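Local coordinates for C-type diheme-containing protein (PDB 6H5L), which binds two c-type hemes and probably relays electrons, as a cytochrome subunit of a reductase complex from an anammox bacterium, at residues 130-135 and 140-145; 165-168 and 174-177; 181-186 and 210-215. One frame throughout, in Å; residues are numbered along the deposited sequence.

Overall arrangement
Following the chain through its second heme-binding half, the three contacts close one after another, with none nested in or crossing another. Contact 1 closes the tight loop of four residues between 130-135, at the end of helix 122-135, and 140-145, around the heme attachment site. Contact 2 closes a bend of five residues in the long loop before helix 180-189, beside the heme propionates. Contact 3 spans 23 residues and joins helix 180-189 to helix 205-217. All three touch the same heme. Pro166 packs on His142, Phe174 on Val183, and the Tyr214 ring on Tyr132, so helices and loops are tied together around the cofactor.

Contact 1: 130-135 and 140-145; sequences KIYEEK and KCHGVE. With HEC (heme c), chain K.
Tyr132 reaches out from the last turns of helix 122-135 to the backbone just beyond the heme-ligating histidine, where its OH donates a hydrogen bond of 2.6 Å to Gly143 O. The bond is nearly in line with the carbonyl, at a C=O...donor angle of 164°, and the oxygen lies at the edge of the phenol ring, in its plane. With CG anti to the backbone N (chi1 180°), this torsion sends the ring toward segment 140-145; a tyrosine suits the place because its ring meets that of Tyr214 and touches Leu211 while its hydroxyl satisfies a buried carbonyl. The side chains of Tyr132 and His142 cross at about a right angle, Tyr132 OH passing 3.4 Å from His142 CB, and the far end of the imidazole is left to the metal: His142 NE2 binds the heme iron at 2.0 Å, with Met196 as the other axial ligand. Beside it, Cys141 SG is bonded covalently to heme CAC, a role that needs a thiol. Gly143 leaves the helix with a phi of 90°, where a side chain would be jammed against the preceding carbonyl. Glu133, its chain bent at chi2, brings OE1 to 3.5 Å from Val144 O; OE1 also shares a weak hydrogen bond with Tyr214 OH. At the helix end the backbone widens into a pi-type turn, Lys130 O accepting from both Glu134 N and Lys135 N. Cys138, Cys141 and His142 form the CXXCH heme-attachment motif of c-type cytochromes, and Tyr132 ties helix 122-135 to the turn that follows this motif.

Contact 2: 165-168 and 174-177; sequences KPFD and FKGG. With HEC (heme c), chain K.
Phe167 and Phe174 mark the closest approach of two irregular segments, their CA atoms 9.0 Å apart, so the contact is made by side chains. Segment 165-168 runs extended, whereas 174-177 curls at Lys175 and Gly176, its turn closed by a weak bond from Gly177 N to Phe174 O. That curl points two successive amides at one heme propionate: Lys175 N donates to heme O1A at 2.7 Å and Gly176 N to heme O2A at 3.0 Å. Glycine fits here, since a CB at Gly176 would crowd O2A. Beyond CG the Lys175 chain is extended, sliding past Phe167 in the opposite direction, with Lys175 CG 3.6 Å from Phe167 CE1. Its aliphatic length runs alongside the ring, meeting it obliquely, and Lys175 NZ donates to heme O2D of the other propionate at 3.0 Å; NZ is also hydrogen-bonded to a propionate of the protein's other heme, bound by the N-terminal half, so one lysine serves both. With CG between backbone N and carbonyl carbon (chi1 65°), Phe167 swings its ring toward 174-177, edge atom CZ 3.3 Å from heme O1A. The pair lies in the long loop between helices 139-142 and 180-189, Phe174 resting on Val183 of the latter.

Contact 3: 181-186 and 210-215; sequences TDVYLR and YLTHYV. With HEC (heme c), chain K.
Val183 and Thr212 meet at a buried helix-to-helix contact, where helix 180-189 packs on helix 205-217 beside the second heme. The two short axes approach to 9.3 Å at 123° between their directions, and the backbones come closest where Tyr184 faces Thr212, their CA atoms 5.8 Å apart, an approach that the short threonine side chain allows. Val183 and Thr212 slide past each other in opposite directions, Val183 CG1 lying 4.0 Å from Thr212 CG2, and Val183 CG1 also meets Val215 CG1 at 4.3 Å. Threonine suits the crossing because its methyl joins this apolar patch while OG1, kept beside the backbone N (chi1 -66°), is hydrogen-bonded to Arg208 O of its own helix. The same Thr212 OG1 sits 3.4 Å from Tyr184 CA, at the edge of the Tyr184 ring, which leads away to stack on Trp209. Toward the cofactor, Leu211 CD2 lies 3.6 Å from heme CMB, and Val215 CG2 reaches the same methyl. With an alanine in place of Leu211, heme CMB would probably keep Val215 but lose both leucine methyls, opening a gap between helix 205-217 and the porphyrin edge. From helix 180-189, Arg186 CD passes 3.6 Å from heme O2A. The last helix of the domain, packed on a preceding helix and lining the heme edge, is consistent with the class I cytochrome c fold indicated by the CXXCH motif and the His-Met ligation.

Contact 1: 130-135 and 140-145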
# COMPACT_ATOMS: atom_id res chain seq x y z
N LYS B 130 -16.66 -0.65 34.06
CA LYS B 130 -17.02 -1.76 34.93
C LYS B 130 -18.52 -1.76 35.23
O LYS B 130 -19.17 -2.81 35.19
CB LYS B 130 -16.21 -1.69 36.22
CG LYS B 130 -15.96 -3.01 36.91
CD LYS B 130 -15.10 -2.81 38.14
CE LYS B 130 -14.95 -4.09 38.95
NZ LYS B 130 -14.34 -3.81 40.28
N ILE B 131 -19.08 -0.59 35.53
CA ILE B 131 -20.52 -0.48 35.79
C ILE B 131 -21.30 -0.82 34.53
O ILE B 131 -22.28 -1.58 34.56
CB ILE B 131 -20.87 0.92 36.30
CG1 ILE B 131 -20.20 1.19 37.65
CG2 ILE B 131 -22.38 1.10 36.40
CD1 ILE B 131 -20.38 2.61 38.14
N TYR B 132 -20.88 -0.26 33.39
CA TYR B 132 -21.61 -0.43 32.14
C TYR B 132 -21.67 -1.90 31.71
O TYR B 132 -22.67 -2.35 31.15
CB TYR B 132 -20.96 0.42 31.05
CG TYR B 132 -21.61 0.34 29.68
CD1 TYR B 132 -21.27 -0.67 28.79
CD2 TYR B 132 -22.54 1.29 29.27
CE1 TYR B 132 -21.85 -0.74 27.53
CE2 TYR B 132 -23.13 1.22 28.02
CZ TYR B 132 -22.78 0.20 27.15
OH TYR B 132 -23.35 0.13 25.91
N GLU B 133 -20.60 -2.65 31.97
CA GLU B 133 -20.48 -4.00 31.42
C GLU B 133 -20.71 -5.11 32.44
O GLU B 133 -21.12 -6.21 32.05
CB GLU B 133 -19.10 -4.18 30.78
CG GLU B 133 -19.12 -4.13 29.25
CD GLU B 133 -18.03 -3.25 28.68
OE1 GLU B 133 -18.36 -2.32 27.91
OE2 GLU B 133 -16.84 -3.48 29.00
N GLU B 134 -20.44 -4.87 33.72
CA GLU B 134 -20.55 -5.90 34.75
C GLU B 134 -21.67 -5.61 35.75
O GLU B 134 -22.57 -6.44 35.93
CB GLU B 134 -19.22 -6.05 35.49
CG GLU B 134 -18.05 -6.45 34.61
CD GLU B 134 -16.75 -6.53 35.39
OE1 GLU B 134 -16.82 -6.64 36.63
OE2 GLU B 134 -15.67 -6.49 34.77
N LYS B 135 -21.63 -4.45 36.40
CA LYS B 135 -22.53 -4.21 37.53
C LYS B 135 -23.97 -4.05 37.08
O LYS B 135 -24.89 -4.49 37.78
CB LYS B 135 -22.06 -2.97 38.31
CG LYS B 135 -22.77 -2.78 39.64
CD LYS B 135 -21.99 -1.84 40.54
CE LYS B 135 -22.56 -1.83 41.95
NZ LYS B 135 -21.65 -1.14 42.90
N LYS B 140 -26.74 -5.11 27.35
CA LYS B 140 -27.94 -5.88 27.03
C LYS B 140 -28.77 -5.17 25.96
O LYS B 140 -29.05 -5.74 24.90
CB LYS B 140 -28.77 -6.11 28.29
CG LYS B 140 -28.20 -7.17 29.22
CD LYS B 140 -28.34 -8.56 28.63
CE LYS B 140 -27.74 -9.62 29.53
NZ LYS B 140 -28.40 -9.65 30.86
N CYS B 141 -29.16 -3.92 26.22
CA CYS B 141 -29.91 -3.13 25.25
C CYS B 141 -29.01 -2.37 24.29
O CYS B 141 -29.31 -2.30 23.09
CB CYS B 141 -30.83 -2.15 25.98
SG CYS B 141 -32.10 -2.89 27.05
N HIS B 142 -27.91 -1.80 24.78
CA HIS B 142 -27.11 -0.87 23.99
C HIS B 142 -25.92 -1.51 23.28
O HIS B 142 -25.39 -0.91 22.34
CB HIS B 142 -26.60 0.27 24.88
CG HIS B 142 -27.67 1.20 25.35
ND1 HIS B 142 -28.21 2.18 24.55
CD2 HIS B 142 -28.31 1.29 26.54
CE1 HIS B 142 -29.13 2.84 25.22
NE2 HIS B 142 -29.21 2.32 26.43
N GLY B 143 -25.50 -2.70 23.69
CA GLY B 143 -24.36 -3.34 23.08
C GLY B 143 -23.05 -2.98 23.75
O GLY B 143 -22.96 -2.06 24.56
N VAL B 144 -22.00 -3.74 23.40
CA VAL B 144 -20.70 -3.59 24.05
C VAL B 144 -20.11 -2.21 23.76
O VAL B 144 -19.47 -1.60 24.63
CB VAL B 144 -19.75 -4.72 23.63
CG1 VAL B 144 -20.23 -6.05 24.19
CG2 VAL B 144 -19.64 -4.79 22.11
N GLU B 145 -20.32 -1.70 22.55
CA GLU B 145 -19.79 -0.40 22.15
C GLU B 145 -20.83 0.71 22.20
O GLU B 145 -20.51 1.86 21.88
CB GLU B 145 -19.21 -0.49 20.73
CG GLU B 145 -17.94 -1.32 20.62
CD GLU B 145 -16.69 -0.53 20.97
OE1 GLU B 145 -16.18 -0.68 22.10
OE2 GLU B 145 -16.22 0.25 20.11
FE HEC K . -30.22 2.95 28.04
CHA HEC K . -31.52 5.64 26.34
CHB HEC K . -27.33 4.72 28.59
CHC HEC K . -29.05 0.42 30.04
CHD HEC K . -32.72 0.91 26.90
NA HEC K . -29.57 4.86 27.61
C1A HEC K . -30.23 5.76 26.79
C2A HEC K . -29.31 6.85 26.50
C3A HEC K . -28.15 6.59 27.12
C4A HEC K . -28.29 5.34 27.83
CMA HEC K . -26.88 7.47 27.09
CAA HEC K . -29.63 8.08 25.61
CBA HEC K . -29.88 9.31 26.48
CGA HEC K . -30.23 10.48 25.61
O1A HEC K . -30.40 10.29 24.38
O2A HEC K . -30.35 11.62 26.14
NB HEC K . -28.47 2.59 29.06
C1B HEC K . -27.49 3.54 29.29
C2B HEC K . -26.66 3.08 30.38
C3B HEC K . -27.12 1.88 30.78
C4B HEC K . -28.28 1.56 29.96
CMB HEC K . -25.43 3.85 30.92
CAB HEC K . -26.57 0.98 31.91
CBB HEC K . -26.61 1.66 33.29
NC HEC K . -30.76 1.01 28.37
C1C HEC K . -30.18 0.16 29.30
C2C HEC K . -31.06 -0.99 29.46
C3C HEC K . -31.99 -0.91 28.50
C4C HEC K . -31.88 0.39 27.86
CMC HEC K . -30.69 -2.25 30.27
CAC HEC K . -33.10 -1.95 28.22
CBC HEC K . -34.09 -2.03 29.40
ND HEC K . -31.87 3.23 26.79
C1D HEC K . -32.79 2.23 26.50
C2D HEC K . -33.85 2.81 25.70
C3D HEC K . -33.48 4.29 25.52
C4D HEC K . -32.23 4.46 26.24
CMD HEC K . -35.09 2.09 25.14
CAD HEC K . -34.26 5.38 24.75
CBD HEC K . -33.93 5.30 23.27
CGD HEC K . -34.79 6.25 22.49
O1D HEC K . -35.48 7.10 23.12
O2D HEC K . -34.80 6.17 21.23

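Contact 2: 165-168 and 174-177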
# COMPACT_ATOMS: atom_id res chain seq x y z
N LYS B 165 -36.15 0.75 19.89
CA LYS B 165 -34.84 0.12 19.83
C LYS B 165 -33.79 1.19 20.09
O LYS B 165 -33.75 2.19 19.36
CB LYS B 165 -34.62 -0.52 18.47
CG LYS B 165 -33.31 -1.24 18.31
CD LYS B 165 -33.27 -2.00 16.99
CE LYS B 165 -31.91 -2.63 16.73
NZ LYS B 165 -30.82 -1.63 16.49
N PRO B 166 -32.94 1.04 21.11
CA PRO B 166 -32.02 2.13 21.48
C PRO B 166 -31.13 2.52 20.31
O PRO B 166 -30.38 1.70 19.76
CB PRO B 166 -31.21 1.53 22.63
CG PRO B 166 -31.36 0.05 22.48
CD PRO B 166 -32.73 -0.17 21.93
N PHE B 167 -31.23 3.79 19.92
CA PHE B 167 -30.45 4.29 18.80
C PHE B 167 -28.96 4.21 19.10
O PHE B 167 -28.53 4.22 20.25
CB PHE B 167 -30.85 5.73 18.47
CG PHE B 167 -30.52 6.72 19.56
CD1 PHE B 167 -31.42 6.97 20.58
CD2 PHE B 167 -29.30 7.39 19.56
CE1 PHE B 167 -31.11 7.87 21.59
CE2 PHE B 167 -28.99 8.29 20.57
CZ PHE B 167 -29.90 8.53 21.58
N ASP B 168 -28.17 4.14 18.03
CA ASP B 168 -26.72 4.18 18.14
C ASP B 168 -26.30 5.56 18.64
O ASP B 168 -26.45 6.56 17.92
CB ASP B 168 -26.09 3.87 16.79
CG ASP B 168 -24.58 3.92 16.82
OD1 ASP B 168 -24.00 3.85 17.93
OD2 ASP B 168 -23.96 4.03 15.74
N PHE B 174 -27.15 12.67 21.41
CA PHE B 174 -28.10 12.21 22.41
C PHE B 174 -29.38 13.02 22.32
O PHE B 174 -29.37 14.21 22.00
CB PHE B 174 -27.50 12.32 23.81
CG PHE B 174 -26.19 11.59 23.97
CD1 PHE B 174 -26.17 10.24 24.28
CD2 PHE B 174 -24.99 12.25 23.80
CE1 PHE B 174 -24.97 9.56 24.43
CE2 PHE B 174 -23.79 11.58 23.94
CZ PHE B 174 -23.78 10.24 24.26
N LYS B 175 -30.51 12.36 22.61
CA LYS B 175 -31.81 12.99 22.43
C LYS B 175 -32.02 14.12 23.44
O LYS B 175 -32.63 15.15 23.11
CB LYS B 175 -32.92 11.95 22.54
CG LYS B 175 -32.95 10.96 21.39
CD LYS B 175 -34.28 10.24 21.32
CE LYS B 175 -34.33 9.30 20.12
NZ LYS B 175 -35.69 8.72 19.93
N GLY B 176 -31.53 13.95 24.66
CA GLY B 176 -31.66 14.97 25.68
C GLY B 176 -30.57 16.02 25.70
O GLY B 176 -30.65 16.96 26.50
N GLY B 177 -29.56 15.89 24.85
CA GLY B 177 -28.43 16.80 24.83
C GLY B 177 -27.14 16.03 24.98
O GLY B 177 -27.07 15.00 25.66
FE HEC K . -30.22 2.95 28.04
CHA HEC K . -31.52 5.64 26.34
CHB HEC K . -27.33 4.72 28.59
CHC HEC K . -29.05 0.42 30.04
CHD HEC K . -32.72 0.91 26.90
NA HEC K . -29.57 4.86 27.61
C1A HEC K . -30.23 5.76 26.79
C2A HEC K . -29.31 6.85 26.50
C3A HEC K . -28.15 6.59 27.12
C4A HEC K . -28.29 5.34 27.83
CMA HEC K . -26.88 7.47 27.09
CAA HEC K . -29.63 8.08 25.61
CBA HEC K . -29.88 9.31 26.48
CGA HEC K . -30.23 10.48 25.61
O1A HEC K . -30.40 10.29 24.38
O2A HEC K . -30.35 11.62 26.14
NB HEC K . -28.47 2.59 29.06
C1B HEC K . -27.49 3.54 29.29
C2B HEC K . -26.66 3.08 30.38
C3B HEC K . -27.12 1.88 30.78
C4B HEC K . -28.28 1.56 29.96
CMB HEC K . -25.43 3.85 30.92
CAB HEC K . -26.57 0.98 31.91
CBB HEC K . -26.61 1.66 33.29
NC HEC K . -30.76 1.01 28.37
C1C HEC K . -30.18 0.16 29.30
C2C HEC K . -31.06 -0.99 29.46
C3C HEC K . -31.99 -0.91 28.50
C4C HEC K . -31.88 0.39 27.86
CMC HEC K . -30.69 -2.25 30.27
CAC HEC K . -33.10 -1.95 28.22
CBC HEC K . -34.09 -2.03 29.40
ND HEC K . -31.87 3.23 26.79
C1D HEC K . -32.79 2.23 26.50
C2D HEC K . -33.85 2.81 25.70
C3D HEC K . -33.48 4.29 25.52
C4D HEC K . -32.23 4.46 26.24
CMD HEC K . -35.09 2.09 25.14
CAD HEC K . -34.26 5.38 24.75
CBD HEC K . -33.93 5.30 23.27
CGD HEC K . -34.79 6.25 22.49
O1D HEC K . -35.48 7.10 23.12
O2D HEC K . -34.80 6.17 21.23

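Contact 3: 181-186 and 210-215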
# COMPACT_ATOMS: atom_id res chain seq x y z
N THR B 181 -23.29 17.09 31.54
CA THR B 181 -24.37 17.31 32.50
C THR B 181 -25.67 16.71 32.00
O THR B 181 -26.45 16.15 32.79
CB THR B 181 -24.54 18.81 32.76
OG1 THR B 181 -23.32 19.35 33.28
CG2 THR B 181 -25.67 19.06 33.75
N ASP B 182 -25.92 16.79 30.69
CA ASP B 182 -27.15 16.23 30.12
C ASP B 182 -27.19 14.72 30.29
O ASP B 182 -28.20 14.15 30.70
CB ASP B 182 -27.26 16.62 28.65
CG ASP B 182 -27.43 18.11 28.44
OD1 ASP B 182 -27.71 18.81 29.43
OD2 ASP B 182 -27.28 18.57 27.29
N VAL B 183 -26.08 14.04 29.97
CA VAL B 183 -26.04 12.59 30.09
C VAL B 183 -26.12 12.17 31.55
O VAL B 183 -26.78 11.18 31.89
CB VAL B 183 -24.78 12.03 29.40
CG1 VAL B 183 -24.65 10.54 29.64
CG2 VAL B 183 -24.81 12.33 27.91
N TYR B 184 -25.46 12.92 32.44
CA TYR B 184 -25.57 12.64 33.87
C TYR B 184 -27.01 12.81 34.34
O TYR B 184 -27.48 12.07 35.21
CB TYR B 184 -24.63 13.55 34.66
CG TYR B 184 -24.86 13.53 36.16
CD1 TYR B 184 -24.27 12.55 36.95
CD2 TYR B 184 -25.66 14.48 36.78
CE1 TYR B 184 -24.48 12.52 38.32
CE2 TYR B 184 -25.87 14.46 38.14
CZ TYR B 184 -25.28 13.48 38.91
OH TYR B 184 -25.48 13.45 40.27
N LEU B 185 -27.72 13.80 33.80
CA LEU B 185 -29.12 14.01 34.17
C LEU B 185 -29.97 12.81 33.80
O LEU B 185 -30.84 12.39 34.58
CB LEU B 185 -29.65 15.28 33.51
CG LEU B 185 -29.49 16.59 34.28
CD1 LEU B 185 -29.89 17.77 33.42
CD2 LEU B 185 -30.32 16.55 35.56
N ARG B 186 -29.75 12.25 32.61
CA ARG B 186 -30.54 11.10 32.17
C ARG B 186 -30.38 9.92 33.12
O ARG B 186 -31.37 9.25 33.46
CB ARG B 186 -30.14 10.69 30.75
CG ARG B 186 -30.22 11.81 29.71
CD ARG B 186 -31.66 12.20 29.40
NE ARG B 186 -32.18 13.21 30.33
CZ ARG B 186 -31.96 14.51 30.20
NH1 ARG B 186 -31.24 14.97 29.19
NH2 ARG B 186 -32.48 15.36 31.09
N TYR B 210 -18.78 8.67 36.85
CA TYR B 210 -17.94 7.63 36.27
C TYR B 210 -18.61 7.02 35.05
O TYR B 210 -18.00 6.87 33.98
CB TYR B 210 -17.65 6.53 37.29
CG TYR B 210 -17.03 6.96 38.60
CD1 TYR B 210 -16.35 8.17 38.72
CD2 TYR B 210 -17.10 6.15 39.73
CE1 TYR B 210 -15.78 8.56 39.92
CE2 TYR B 210 -16.54 6.52 40.93
CZ TYR B 210 -15.88 7.73 41.02
OH TYR B 210 -15.32 8.11 42.22
N LEU B 211 -19.89 6.64 35.19
CA LEU B 211 -20.63 6.05 34.09
C LEU B 211 -20.77 7.03 32.93
O LEU B 211 -20.64 6.65 31.76
CB LEU B 211 -22.00 5.60 34.58
CG LEU B 211 -22.96 4.94 33.58
CD1 LEU B 211 -22.39 3.63 33.08
CD2 LEU B 211 -24.31 4.73 34.24
N THR B 212 -21.05 8.30 33.23
CA THR B 212 -21.14 9.31 32.18
C THR B 212 -19.83 9.42 31.41
O THR B 212 -19.84 9.49 30.18
CB THR B 212 -21.52 10.66 32.79
OG1 THR B 212 -22.85 10.60 33.31
CG2 THR B 212 -21.44 11.76 31.74
N HIS B 213 -18.70 9.42 32.12
CA HIS B 213 -17.41 9.55 31.46
C HIS B 213 -17.15 8.40 30.50
O HIS B 213 -16.60 8.60 29.41
CB HIS B 213 -16.29 9.64 32.50
CG HIS B 213 -16.34 10.89 33.33
ND1 HIS B 213 -15.64 11.02 34.51
CD2 HIS B 213 -17.00 12.05 33.15
CE1 HIS B 213 -15.87 12.22 35.02
NE2 HIS B 213 -16.69 12.87 34.21
N TYR B 214 -17.55 7.18 30.88
CA TYR B 214 -17.35 6.04 29.98
C TYR B 214 -18.30 6.10 28.79
O TYR B 214 -17.94 5.71 27.68
CB TYR B 214 -17.53 4.73 30.73
CG TYR B 214 -17.45 3.53 29.82
CD1 TYR B 214 -16.24 3.11 29.29
CD2 TYR B 214 -18.60 2.82 29.47
CE1 TYR B 214 -16.16 2.02 28.45
CE2 TYR B 214 -18.53 1.72 28.63
CZ TYR B 214 -17.31 1.33 28.12
OH TYR B 214 -17.24 0.24 27.28
N VAL B 215 -19.53 6.57 29.01
CA VAL B 215 -20.48 6.71 27.90
C VAL B 215 -19.96 7.71 26.88
O VAL B 215 -20.03 7.48 25.67
CB VAL B 215 -21.87 7.09 28.43
CG1 VAL B 215 -22.80 7.44 27.27
CG2 VAL B 215 -22.46 5.95 29.24
FE HEC K . -30.22 2.95 28.04
CHA HEC K . -31.52 5.64 26.34
CHB HEC K . -27.33 4.72 28.59
CHC HEC K . -29.05 0.42 30.04
CHD HEC K . -32.72 0.91 26.90
NA HEC K . -29.57 4.86 27.61
C1A HEC K . -30.23 5.76 26.79
C2A HEC K . -29.31 6.85 26.50
C3A HEC K . -28.15 6.59 27.12
C4A HEC K . -28.29 5.34 27.83
CMA HEC K . -26.88 7.47 27.09
CAA HEC K . -29.63 8.08 25.61
CBA HEC K . -29.88 9.31 26.48
CGA HEC K . -30.23 10.48 25.61
O1A HEC K . -30.40 10.29 24.38
O2A HEC K . -30.35 11.62 26.14
NB HEC K . -28.47 2.59 29.06
C1B HEC K . -27.49 3.54 29.29
C2B HEC K . -26.66 3.08 30.38
C3B HEC K . -27.12 1.88 30.78
C4B HEC K . -28.28 1.56 29.96
CMB HEC K . -25.43 3.85 30.92
CAB HEC K . -26.57 0.98 31.91
CBB HEC K . -26.61 1.66 33.29
NC HEC K . -30.76 1.01 28.37
C1C HEC K . -30.18 0.16 29.30
C2C HEC K . -31.06 -0.99 29.46
C3C HEC K . -31.99 -0.91 28.50
C4C HEC K . -31.88 0.39 27.86
CMC HEC K . -30.69 -2.25 30.27
CAC HEC K . -33.10 -1.95 28.22
CBC HEC K . -34.09 -2.03 29.40
ND HEC K . -31.87 3.23 26.79
C1D HEC K . -32.79 2.23 26.50
C2D HEC K . -33.85 2.81 25.70
C3D HEC K . -33.48 4.29 25.52
C4D HEC K . -32.23 4.46 26.24
CMD HEC K . -35.09 2.09 25.14
CAD HEC K . -34.26 5.38 24.75
CBD HEC K . -33.93 5.30 23.27
CGD HEC K . -34.79 6.25 22.49
O1D HEC K . -35.48 7.10 23.12
O2D HEC K . -34.80 6.17 21.23